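PDB 4YMG: putative SAM-dependent O-methyltranferase from Podospora anserina, which binds S-adenosylmethionine and probably transfers its methyl group to an oxygen atom of an acceptor substrate. Local coordinates for residues A30-W35 / S49-G54; R68-G73 / D139-D144. All coordinates share one frame; numbering follows the deposited sequence.

Contact 1 (A30-W35 / S49-G54). With SAM (S-adenosylmethionine), chain H.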
loop_
_atom_site.group_PDB
_atom_site.type_symbol
_atom_site.label_atom_id
_atom_site.label_comp_id
_atom_site.label_asym_id
_atom_site.label_seq_id
_atom_site.Cartn_x
_atom_site.Cartn_y
_atom_site.Cartn_z
ATOM N N ALA B 30 -2.801 16.033 -18.672
ATOM C CA ALA B 30 -2.814 17.343 -18.036
ATOM C C ALA B 30 -2.000 17.344 -16.740
ATOM O O ALA B 30 -1.400 18.352 -16.384
ATOM C CB ALA B 30 -4.245 17.782 -17.764
ATOM N N LEU B 31 -1.984 16.206 -16.049
ATOM C CA LEU B 31 -1.253 16.071 -14.792
ATOM C C LEU B 31 0.250 15.938 -15.064
ATOM O O LEU B 31 1.078 16.490 -14.335
ATOM C CB LEU B 31 -1.774 14.866 -13.995
ATOM C CG LEU B 31 -1.484 14.907 -12.493
ATOM C CD1 LEU B 31 -1.768 16.300 -11.964
ATOM C CD2 LEU B 31 -2.303 13.888 -11.724
ATOM N N VAL B 32 0.599 15.202 -16.115
ATOM C CA VAL B 32 1.990 15.120 -16.558
ATOM C C VAL B 32 2.506 16.499 -16.968
ATOM O O VAL B 32 3.626 16.871 -16.638
ATOM C CB VAL B 32 2.161 14.144 -17.748
ATOM C CG1 VAL B 32 3.603 14.148 -18.232
ATOM C CG2 VAL B 32 1.733 12.738 -17.356
ATOM N N GLU B 33 1.677 17.242 -17.698
ATOM C CA GLU B 33 1.997 18.612 -18.098
ATOM C C GLU B 33 2.338 19.455 -16.864
ATOM O O GLU B 33 3.349 20.151 -16.836
ATOM C CB GLU B 33 0.817 19.216 -18.873
ATOM C CG GLU B 33 0.957 20.666 -19.338
ATOM C CD GLU B 33 -0.239 21.126 -20.184
ATOM O OE1 GLU B 33 -1.319 20.507 -20.099
ATOM O OE2 GLU B 33 -0.100 22.102 -20.945
ATOM N N HIS B 34 1.504 19.357 -15.834
ATOM C CA HIS B 34 1.679 20.150 -14.622
ATOM C C HIS B 34 2.914 19.726 -13.836
ATOM O O HIS B 34 3.644 20.557 -13.289
ATOM C CB HIS B 34 0.432 20.038 -13.745
ATOM C CG HIS B 34 0.529 20.791 -12.454
ATOM N ND1 HIS B 34 0.664 22.160 -12.403
ATOM C CD2 HIS B 34 0.520 20.363 -11.170
ATOM C CE1 HIS B 34 0.737 22.545 -11.140
ATOM N NE2 HIS B 34 0.646 21.475 -10.373
ATOM N N TRP B 35 3.133 18.418 -13.782
ATOM C CA TRP B 35 4.275 17.838 -13.099
ATOM C C TRP B 35 5.581 18.361 -13.710
ATOM O O TRP B 35 6.441 18.885 -13.001
ATOM C CB TRP B 35 4.185 16.308 -13.185
ATOM C CG TRP B 35 5.133 15.531 -12.324
ATOM C CD1 TRP B 35 4.978 15.214 -10.997
ATOM C CD2 TRP B 35 6.351 14.905 -12.744
ATOM N NE1 TRP B 35 6.050 14.465 -10.565
ATOM C CE2 TRP B 35 6.899 14.252 -11.616
ATOM C CE3 TRP B 35 7.040 14.846 -13.960
ATOM C CZ2 TRP B 35 8.102 13.556 -11.671
ATOM C CZ3 TRP B 35 8.239 14.150 -14.010
ATOM C CH2 TRP B 35 8.755 13.515 -12.874
ATOM N N SER B 49 5.691 14.873 -5.411
ATOM C CA SER B 49 5.592 13.415 -5.484
ATOM C C SER B 49 5.991 12.906 -6.866
ATOM O O SER B 49 6.037 13.678 -7.825
ATOM C CB SER B 49 4.166 12.958 -5.150
ATOM O OG SER B 49 3.773 13.411 -3.870
ATOM N N SER B 50 6.279 11.610 -6.974
ATOM C CA SER B 50 6.642 11.023 -8.271
ATOM C C SER B 50 5.417 10.793 -9.149
ATOM O O SER B 50 4.281 10.915 -8.676
ATOM C CB SER B 50 7.388 9.701 -8.078
ATOM O OG SER B 50 6.535 8.705 -7.525
ATOM N N ARG B 51 5.647 10.451 -10.420
ATOM C CA ARG B 51 4.552 10.108 -11.333
ATOM C C ARG B 51 3.813 8.853 -10.862
ATOM O O ARG B 51 2.579 8.814 -10.840
ATOM C CB ARG B 51 5.077 9.921 -12.759
ATOM C CG ARG B 51 5.209 11.252 -13.522
ATOM C CD ARG B 51 5.582 11.064 -14.993
ATOM N NE ARG B 51 4.563 10.325 -15.740
ATOM C CZ ARG B 51 4.478 10.301 -17.070
ATOM N NH1 ARG B 51 5.347 10.987 -17.802
ATOM N NH2 ARG B 51 3.522 9.597 -17.667
ATOM N N LEU B 52 4.569 7.842 -10.445
ATOM C CA LEU B 52 3.966 6.629 -9.891
ATOM C C LEU B 52 3.114 6.915 -8.636
ATOM O O LEU B 52 2.043 6.326 -8.450
ATOM C CB LEU B 52 5.055 5.602 -9.571
ATOM C CG LEU B 52 4.542 4.256 -9.068
ATOM C CD1 LEU B 52 3.699 3.577 -10.135
ATOM C CD2 LEU B 52 5.704 3.379 -8.627
ATOM N N GLN B 53 3.577 7.818 -7.772
ATOM C CA GLN B 53 2.762 8.197 -6.612
ATOM C C GLN B 53 1.445 8.807 -7.058
ATOM O O GLN B 53 0.412 8.601 -6.418
ATOM C CB GLN B 53 3.491 9.185 -5.718
ATOM C CG GLN B 53 4.583 8.561 -4.900
ATOM C CD GLN B 53 5.292 9.575 -4.041
ATOM O OE1 GLN B 53 6.169 10.302 -4.510
ATOM N NE2 GLN B 53 4.912 9.636 -2.780
ATOM N N GLY B 54 1.505 9.590 -8.137
ATOM C CA GLY B 54 0.327 10.165 -8.755
ATOM C C GLY B 54 -0.659 9.086 -9.149
ATOM O O GLY B 54 -1.859 9.195 -8.895
HETATM N N SAM H . 1.374 17.245 -1.678
HETATM C CA SAM H . 2.299 17.777 -2.684
HETATM C C SAM H . 2.528 16.823 -3.857
HETATM O O SAM H . 2.249 15.617 -3.782
HETATM O OXT SAM H . 3.019 17.264 -4.899
HETATM C CB SAM H . 3.660 18.151 -2.108
HETATM C CG SAM H . 3.688 18.651 -0.668
HETATM S SD SAM H . 5.269 19.451 -0.279
HETATM C CE SAM H . 6.264 17.990 0.145
HETATM C "C5'" SAM H . 4.975 20.149 1.380
HETATM C "C4'" SAM H . 4.149 21.425 1.302
HETATM O "O4'" SAM H . 3.703 21.781 2.597
HETATM C "C3'" SAM H . 4.987 22.594 0.788
HETATM O "O3'" SAM H . 4.317 23.190 -0.298
HETATM C "C2'" SAM H . 5.075 23.559 1.962
HETATM O "O2'" SAM H . 5.026 24.911 1.567
HETATM C "C1'" SAM H . 3.857 23.169 2.787
HETATM N N9 SAM H . 4.002 23.456 4.221
HETATM C C8 SAM H . 5.096 23.259 5.035
HETATM N N7 SAM H . 4.769 23.659 6.294
HETATM C C5 SAM H . 3.476 24.083 6.289
HETATM C C6 SAM H . 2.632 24.597 7.270
HETATM N N6 SAM H . 3.055 24.743 8.522
HETATM N N1 SAM H . 1.338 24.951 6.937
HETATM C C2 SAM H . 0.885 24.820 5.644
HETATM N N3 SAM H . 1.719 24.314 4.669
HETATM C C4 SAM H . 2.985 23.945 4.992
#
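Trp-35, on helix 29-41, meets the capped N-terminus of helix 51-64 through both the edge and one face of its indole. At the edge, NE1 of Trp-35 donates to the backbone O of Ser-49 at 2.9 Å; the acceptor lies in the ring plane, the donor lies in the carbonyl plane, and the N-H...O angle of 166° makes the bond nearly straight. Over the face comes Arg-51, whose CG stands 3.8 Å from the centroid of the six-membered ring of Trp-35 in a CH-pi contact, the two side chains crossing at about a right angle. Bent at chi3 (63°), the arginine then turns its guanidinium toward Val-32, whose CG2 lies over the centre of one face of that group while CG1 sits by NH1 of Arg-51.

The second shell is the capping box of Ser-50 and Gln-53. Gln-53 N donates to Ser-50 OG at 3.1 Å, and Ser-50 N returns a bond of 2.8 Å to Gln-53 OE1, which fixes the turn leading into the helix. Ser-50 OG is also hydrogen-bonded to Ser-4 of the second subunit, and Leu-2 of that subunit packs on Trp-35, so the cap lies at the dimer interface. The indole bond holds the Ser-49 carbonyl, while the same residue's hydroxyl serves the cofactor: Ser-49 OG donates to the carboxylate O of S-adenosylmethionine at 2.7 Å.

Contact 2 (R68-G73 / D139-D144). With SAM (S-adenosylmethionine), chain H.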
loop_
_atom_site.group_PDB
_atom_site.type_symbol
_atom_site.label_atom_id
_atom_site.label_comp_id
_atom_site.label_asym_id
_atom_site.label_seq_id
_atom_site.Cartn_x
_atom_site.Cartn_y
_atom_site.Cartn_z
ATOM N N ARG B 68 -15.249 13.147 0.797
ATOM C CA ARG B 68 -14.493 14.374 1.034
ATOM C C ARG B 68 -13.039 14.028 1.253
ATOM O O ARG B 68 -12.719 13.051 1.938
ATOM C CB ARG B 68 -15.006 15.138 2.262
ATOM C CG ARG B 68 -16.300 15.890 2.086
ATOM C CD ARG B 68 -16.638 16.688 3.365
ATOM N NE ARG B 68 -16.013 18.012 3.418
ATOM C CZ ARG B 68 -15.610 18.604 4.538
ATOM N NH1 ARG B 68 -15.738 17.986 5.706
ATOM N NH2 ARG B 68 -15.069 19.813 4.497
ATOM N N ILE B 69 -12.158 14.843 0.693
ATOM C CA ILE B 69 -10.727 14.642 0.862
ATOM C C ILE B 69 -10.070 15.886 1.428
ATOM O O ILE B 69 -10.329 17.004 0.968
ATOM C CB ILE B 69 -10.056 14.282 -0.476
ATOM C CG1 ILE B 69 -10.560 12.928 -0.968
ATOM C CG2 ILE B 69 -8.538 14.292 -0.335
ATOM C CD1 ILE B 69 -10.000 12.538 -2.323
ATOM N N LEU B 70 -9.238 15.690 2.444
ATOM C CA LEU B 70 -8.394 16.757 2.971
ATOM C C LEU B 70 -6.933 16.455 2.692
ATOM O O LEU B 70 -6.479 15.335 2.907
ATOM C CB LEU B 70 -8.608 16.908 4.475
ATOM C CG LEU B 70 -7.628 17.789 5.239
ATOM C CD1 LEU B 70 -7.730 19.246 4.783
ATOM C CD2 LEU B 70 -7.934 17.665 6.718
ATOM N N GLU B 71 -6.171 17.438 2.229
ATOM C CA GLU B 71 -4.735 17.216 2.196
ATOM C C GLU B 71 -4.011 18.398 2.818
ATOM O O GLU B 71 -4.440 19.560 2.712
ATOM C CB GLU B 71 -4.242 16.933 0.760
ATOM C CG GLU B 71 -3.934 18.159 -0.027
ATOM C CD GLU B 71 -3.290 17.899 -1.382
ATOM O OE1 GLU B 71 -2.989 16.730 -1.732
ATOM O OE2 GLU B 71 -3.051 18.904 -2.086
ATOM N N ILE B 72 -2.943 18.104 3.519
ATOM C CA ILE B 72 -2.103 19.090 4.099
ATOM C C ILE B 72 -0.792 19.153 3.341
ATOM O O ILE B 72 -0.032 18.237 3.337
ATOM C CB ILE B 72 -1.873 18.835 5.586
ATOM C CG1 ILE B 72 -3.162 18.371 6.253
ATOM C CG2 ILE B 72 -1.231 20.009 6.239
ATOM C CD1 ILE B 72 -3.007 17.995 7.691
ATOM N N GLY B 73 -0.598 20.251 2.650
ATOM C CA GLY B 73 0.621 20.574 1.953
ATOM C C GLY B 73 0.474 20.562 0.460
ATOM O O GLY B 73 0.927 19.700 -0.195
ATOM N N ASP B 139 -13.134 11.483 4.398
ATOM C CA ASP B 139 -12.992 10.043 4.189
ATOM C C ASP B 139 -11.550 9.674 3.851
ATOM O O ASP B 139 -11.133 8.528 4.007
ATOM C CB ASP B 139 -13.916 9.559 3.070
ATOM C CG ASP B 139 -15.356 9.398 3.516
ATOM O OD1 ASP B 139 -15.590 9.156 4.726
ATOM O OD2 ASP B 139 -16.252 9.493 2.642
ATOM N N LEU B 140 -10.785 10.653 3.398
ATOM C CA LEU B 140 -9.382 10.412 3.079
ATOM C C LEU B 140 -8.625 11.668 3.409
ATOM O O LEU B 140 -8.989 12.750 2.965
ATOM C CB LEU B 140 -9.193 10.031 1.605
ATOM C CG LEU B 140 -7.811 9.506 1.177
ATOM C CD1 LEU B 140 -7.922 8.760 -0.135
ATOM C CD2 LEU B 140 -6.776 10.629 1.050
ATOM N N ILE B 141 -7.582 11.522 4.215
ATOM C CA ILE B 141 -6.749 12.644 4.589
ATOM C C ILE B 141 -5.307 12.315 4.231
ATOM O O ILE B 141 -4.765 11.294 4.667
ATOM C CB ILE B 141 -6.856 12.970 6.101
ATOM C CG1 ILE B 141 -8.316 13.251 6.497
ATOM C CG2 ILE B 141 -5.928 14.138 6.466
ATOM C CD1 ILE B 141 -8.514 13.431 8.015
ATOM N N PHE B 142 -4.695 13.196 3.453
ATOM C CA PHE B 142 -3.312 13.030 3.007
ATOM C C PHE B 142 -2.429 14.052 3.713
ATOM O O PHE B 142 -2.548 15.253 3.480
ATOM C CB PHE B 142 -3.235 13.199 1.487
ATOM C CG PHE B 142 -1.859 12.957 0.893
ATOM C CD1 PHE B 142 -1.158 11.799 1.169
ATOM C CD2 PHE B 142 -1.310 13.872 -0.003
ATOM C CE1 PHE B 142 0.095 11.574 0.590
ATOM C CE2 PHE B 142 -0.069 13.654 -0.581
ATOM C CZ PHE B 142 0.636 12.504 -0.283
ATOM N N VAL B 143 -1.550 13.580 4.587
ATOM C CA VAL B 143 -0.688 14.481 5.349
ATOM C C VAL B 143 0.668 14.529 4.671
ATOM O O VAL B 143 1.387 13.537 4.657
ATOM C CB VAL B 143 -0.522 14.015 6.817
ATOM C CG1 VAL B 143 0.490 14.915 7.568
ATOM C CG2 VAL B 143 -1.877 13.990 7.514
ATOM N N ASP B 144 1.017 15.682 4.111
ATOM C CA ASP B 144 2.215 15.770 3.290
ATOM C C ASP B 144 2.863 17.159 3.385
ATOM O O ASP B 144 3.324 17.708 2.386
ATOM C CB ASP B 144 1.853 15.427 1.840
ATOM C CG ASP B 144 3.067 15.218 0.956
ATOM O OD1 ASP B 144 4.129 14.829 1.485
ATOM O OD2 ASP B 144 2.944 15.462 -0.269
HETATM N N SAM H . 1.374 17.245 -1.678
HETATM C CA SAM H . 2.299 17.777 -2.684
HETATM C C SAM H . 2.528 16.823 -3.857
HETATM O O SAM H . 2.249 15.617 -3.782
HETATM O OXT SAM H . 3.019 17.264 -4.899
HETATM C CB SAM H . 3.660 18.151 -2.108
HETATM C CG SAM H . 3.688 18.651 -0.668
HETATM S SD SAM H . 5.269 19.451 -0.279
HETATM C CE SAM H . 6.264 17.990 0.145
HETATM C "C5'" SAM H . 4.975 20.149 1.380
HETATM C "C4'" SAM H . 4.149 21.425 1.302
HETATM O "O4'" SAM H . 3.703 21.781 2.597
HETATM C "C3'" SAM H . 4.987 22.594 0.788
HETATM O "O3'" SAM H . 4.317 23.190 -0.298
HETATM C "C2'" SAM H . 5.075 23.559 1.962
HETATM O "O2'" SAM H . 5.026 24.911 1.567
HETATM C "C1'" SAM H . 3.857 23.169 2.787
HETATM N N9 SAM H . 4.002 23.456 4.221
HETATM C C8 SAM H . 5.096 23.259 5.035
HETATM N N7 SAM H . 4.769 23.659 6.294
HETATM C C5 SAM H . 3.476 24.083 6.289
HETATM C C6 SAM H . 2.632 24.597 7.270
HETATM N N6 SAM H . 3.055 24.743 8.522
HETATM N N1 SAM H . 1.338 24.951 6.937
HETATM C C2 SAM H . 0.885 24.820 5.644
HETATM N N3 SAM H . 1.719 24.314 4.669
HETATM C C4 SAM H . 2.985 23.945 4.992
#
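Leu-70 and Ile-141 lie at the apolar centre of two neighbouring parallel strands in the Rossmann-like sheet of a class I methyltransferase, their side chains crossing with CD2 of Leu-70 4.1 Å from CG2 of Ile-141. On the same face Ile-72 runs alongside Val-143, under helix 150-159; the other face carries Ile-69 beside Leu-140, against Trp-83 of helix 78-86. The backbones form a parallel ladder, in which Phe-142 N donates to Leu-70 O at 2.8 Å and Ile-72 N to Phe-142 O at 2.9 Å.

On the face of Ile-69 and Leu-140, Glu-71 lies beside Phe-142, pointing the same way. With chi1 at 86°, its CG sits between the backbone N and the carbonyl carbon, and OE1 of Glu-71 comes to the edge of the phenyl ring, 3.7 Å from CD2 of Phe-142. Ser-79 and Thr-96 bond its two carboxylate oxygens, so this buried acid is satisfied.

At the C-terminal ends of the two strands, the amino N of S-adenosylmethionine donates to Gly-73 O at 2.9 Å and to Asp-144 OD2 at 2.8 Å. Two acceptors, a main-chain carbonyl and a carboxylate, thus grip one nitrogen and fix the cofactor's methionine end.

Overall arrangement
Contact 2 is core, about 7 Å from the centre of the chain, and joins two strands by a ladder of main-chain bonds. Contact 1, at about 14 Å, is buried round Trp-35 and Ser-49 but reaches the surface at Val-32 and Arg-51; through one indole N-H bond and CH-pi packing it joins helix 29-41 to the residues leading into helix 51-64 and to that helix's first turn. Helix 51-64 then precedes strand 68-72. Although their centres are about 17 Å apart, the contacts touch, Ser-49 OG packing 4.2 Å from Asp-144 OD2, and the cofactor also bridges them: 49-54 supplies a donor for its carboxylate, 68-73 and 139-144 acceptors for its amino group.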